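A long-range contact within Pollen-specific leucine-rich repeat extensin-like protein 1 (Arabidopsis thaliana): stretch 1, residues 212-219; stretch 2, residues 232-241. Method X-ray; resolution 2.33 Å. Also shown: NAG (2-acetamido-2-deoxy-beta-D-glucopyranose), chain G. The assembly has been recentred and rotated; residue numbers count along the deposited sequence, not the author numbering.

Stretch 1 212-219: ASVVTFAH
Stretch 2 (232-241) QMKNLNEIVF

Two short strands, Val214 to Thr216 and Glu238 to Val240, run parallel: their N-to-C directions differ by 4° and their axes approach to 4.9 Å. The register pairs Val214 with Glu238, Val215 with Ile239 and Thr216 with Val240, at CA-CA distances of 4.8, 5.0 and 4.7 Å. All six residues have extended backbones, phi -118° to -144° and psi 119° to 133°, with Val215 at -134/128 and Ile239 at -136/130.

Hydrogen bonds alternate between the strands, as parallel pairing requires. Ser213 O accepts from both Asn237 N (2.8 Å) and Glu238 N (3.2 Å); Val215 N donates to Glu238 O (3.0 Å, 163° at the hydrogen), while Val215 O receives Val240 N (3.1 Å). Phe217 N closes the ladder on Val240 O at 2.7 Å and 168°. CA-H...O contacts fill the gaps, among them Ser213 CA to Asn235 O at 3.2 Å and Ile239 CA to Val215 O at 3.3 Å.

Side chains alternate between faces. Val215 (chi1 t) and Ile239 (chi1 t, chi2 140°) share one, where Val215 CB lies 4.3 Å from Ile239 CD1 and Val215 CG2 lies 4.0 Å from Met233 CE; branched aliphatic residues suit this buried, extended backbone. Ile239 CD1 also meets the edge of the Phe217 ring, 4.1 Å from Phe217 CE2. Phe217 and Phe241, both chi1 m with chi2 -90° and -82°, set their rings nearly parallel (3°) but slid apart, centroids 5.4 Å apart, with Phe217 CD2 3.6 Å from Phe241 CE1.

Val214 (p), Thr216 (p), Glu238 (m, t) and Val240 (t) occupy the other face. Thr216 OG1 and Glu238 OE1 are hydrogen-bonded elsewhere in the structure, so these two buried polar atoms are satisfied. The contact buries 613 Å² in total.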

# COMPACT_ATOMS: atom_id res chain seq x y z
N ALA A 212 -9.83 4.85 -1.40
CA ALA A 212 -8.80 4.43 -0.49
C ALA A 212 -8.16 5.62 0.20
O ALA A 212 -7.92 6.66 -0.41
CB ALA A 212 -7.74 3.63 -1.24
N SER A 213 -7.89 5.45 1.50
CA SER A 213 -7.07 6.39 2.26
C SER A 213 -5.57 6.20 2.02
O SER A 213 -4.81 7.16 2.20
CB SER A 213 -7.40 6.29 3.75
OG SER A 213 -6.93 5.07 4.29
N VAL A 214 -5.12 5.01 1.62
CA VAL A 214 -3.71 4.78 1.31
C VAL A 214 -3.61 3.84 0.12
O VAL A 214 -4.29 2.81 0.08
CB VAL A 214 -2.91 4.21 2.51
CG1 VAL A 214 -3.51 2.89 3.05
CG2 VAL A 214 -1.45 3.98 2.11
N VAL A 215 -2.76 4.21 -0.86
CA VAL A 215 -2.44 3.38 -2.02
C VAL A 215 -0.93 3.39 -2.22
O VAL A 215 -0.32 4.46 -2.32
CB VAL A 215 -3.14 3.87 -3.31
CG1 VAL A 215 -2.86 2.90 -4.42
CG2 VAL A 215 -4.65 4.09 -3.12
N THR A 216 -0.31 2.20 -2.32
CA THR A 216 1.10 2.10 -2.65
C THR A 216 1.30 1.33 -3.95
O THR A 216 0.72 0.25 -4.15
CB THR A 216 1.92 1.45 -1.51
OG1 THR A 216 1.57 0.07 -1.33
CG2 THR A 216 1.72 2.23 -0.20
N PHE A 217 2.11 1.93 -4.85
CA PHE A 217 2.57 1.33 -6.11
C PHE A 217 4.08 1.14 -6.13
O PHE A 217 4.61 0.67 -7.15
CB PHE A 217 2.24 2.22 -7.32
CG PHE A 217 0.80 2.52 -7.51
CD1 PHE A 217 0.01 1.68 -8.29
CD2 PHE A 217 0.25 3.66 -6.96
CE1 PHE A 217 -1.33 1.96 -8.50
CE2 PHE A 217 -1.10 3.94 -7.14
CZ PHE A 217 -1.89 3.09 -7.92
N ALA A 218 4.78 1.57 -5.08
CA ALA A 218 6.24 1.64 -5.08
C ALA A 218 6.88 0.34 -5.58
O ALA A 218 6.34 -0.74 -5.38
CB ALA A 218 6.73 1.96 -3.67
N HIS A 219 8.04 0.46 -6.23
CA HIS A 219 8.89 -0.68 -6.59
C HIS A 219 8.15 -1.72 -7.43
O HIS A 219 8.09 -2.92 -7.11
CB HIS A 219 9.50 -1.31 -5.34
CG HIS A 219 10.37 -0.36 -4.58
ND1 HIS A 219 11.36 0.38 -5.18
CD2 HIS A 219 10.36 0.00 -3.27
CE1 HIS A 219 11.94 1.15 -4.28
NE2 HIS A 219 11.35 0.95 -3.12
N GLN A 232 -9.61 13.15 -8.57
CA GLN A 232 -10.93 12.77 -8.11
C GLN A 232 -10.91 11.77 -6.94
O GLN A 232 -11.98 11.49 -6.38
CB GLN A 232 -11.75 12.21 -9.28
CG GLN A 232 -12.18 13.29 -10.27
CD GLN A 232 -12.50 12.75 -11.65
OE1 GLN A 232 -11.68 12.84 -12.56
NE2 GLN A 232 -13.70 12.21 -11.81
N MET A 233 -9.75 11.26 -6.55
CA MET A 233 -9.68 10.34 -5.41
C MET A 233 -10.19 11.01 -4.15
O MET A 233 -9.68 12.05 -3.72
CB MET A 233 -8.24 9.86 -5.21
CG MET A 233 -7.71 9.13 -6.42
SD MET A 233 -5.97 8.65 -6.28
CE MET A 233 -6.08 7.22 -5.23
N LYS A 234 -11.22 10.43 -3.56
CA LYS A 234 -11.67 10.89 -2.26
C LYS A 234 -10.98 10.09 -1.17
O LYS A 234 -10.48 8.97 -1.39
CB LYS A 234 -13.19 10.77 -2.15
CG LYS A 234 -13.89 10.52 -3.47
N ASN A 235 -10.93 10.68 0.02
CA ASN A 235 -10.38 10.06 1.22
C ASN A 235 -8.87 9.86 1.16
O ASN A 235 -8.31 9.33 2.13
CB ASN A 235 -11.03 8.69 1.51
CG ASN A 235 -12.54 8.74 1.44
OD1 ASN A 235 -13.16 9.75 1.77
ND2 ASN A 235 -13.14 7.64 1.00
N LEU A 236 -8.20 10.24 0.08
CA LEU A 236 -6.80 9.88 -0.08
C LEU A 236 -5.91 10.66 0.89
O LEU A 236 -5.93 11.90 0.89
CB LEU A 236 -6.35 10.13 -1.51
CG LEU A 236 -4.89 9.76 -1.75
CD1 LEU A 236 -4.76 8.24 -1.60
CD2 LEU A 236 -4.48 10.19 -3.13
N ASN A 237 -5.13 9.94 1.71
CA ASN A 237 -4.13 10.55 2.60
C ASN A 237 -2.69 10.31 2.19
O ASN A 237 -1.85 11.19 2.43
CB ASN A 237 -4.30 10.04 4.04
CG ASN A 237 -5.55 10.56 4.70
OD1 ASN A 237 -5.99 11.69 4.45
ND2 ASN A 237 -6.16 9.73 5.53
N GLU A 238 -2.38 9.14 1.63
CA GLU A 238 -1.00 8.70 1.36
C GLU A 238 -0.96 7.93 0.06
O GLU A 238 -1.70 6.96 -0.12
CB GLU A 238 -0.45 7.84 2.51
CG GLU A 238 -0.52 8.51 3.88
CD GLU A 238 -0.09 7.64 5.06
OE1 GLU A 238 0.62 6.62 4.88
OE2 GLU A 238 -0.49 8.00 6.20
N ILE A 239 -0.11 8.37 -0.87
CA ILE A 239 0.09 7.68 -2.14
C ILE A 239 1.58 7.60 -2.42
O ILE A 239 2.30 8.60 -2.31
CB ILE A 239 -0.68 8.36 -3.30
CG1 ILE A 239 -0.66 7.47 -4.55
CG2 ILE A 239 -0.13 9.78 -3.61
CD1 ILE A 239 -1.99 7.47 -5.29
N VAL A 240 2.06 6.41 -2.76
CA VAL A 240 3.49 6.15 -2.86
C VAL A 240 3.77 5.49 -4.20
O VAL A 240 3.25 4.40 -4.48
CB VAL A 240 3.99 5.28 -1.70
CG1 VAL A 240 5.49 5.10 -1.77
CG2 VAL A 240 3.57 5.92 -0.36
N PHE A 241 4.59 6.15 -5.04
CA PHE A 241 4.99 5.70 -6.37
C PHE A 241 6.47 5.38 -6.48
O PHE A 241 6.95 5.11 -7.59
CB PHE A 241 4.72 6.76 -7.43
CG PHE A 241 3.29 7.15 -7.61
CD1 PHE A 241 2.43 6.38 -8.39
CD2 PHE A 241 2.83 8.35 -7.09
CE1 PHE A 241 1.12 6.77 -8.58
CE2 PHE A 241 1.52 8.75 -7.27
CZ PHE A 241 0.66 7.96 -8.02
C1 NAG G . -11.14 15.99 2.87
C2 NAG G . -12.06 15.80 1.67
C3 NAG G . -13.31 16.64 1.83
C4 NAG G . -14.00 16.30 3.15
C5 NAG G . -13.02 16.39 4.32
C6 NAG G . -13.60 15.87 5.61
C7 NAG G . -10.99 15.17 -0.45
C8 NAG G . -11.34 13.76 -0.09
N2 NAG G . -11.38 16.11 0.43
O4 NAG G . -15.09 17.18 3.37
O5 NAG G . -11.84 15.61 4.06
O6 NAG G . -12.59 15.41 6.49
O7 NAG G . -10.41 15.45 -1.50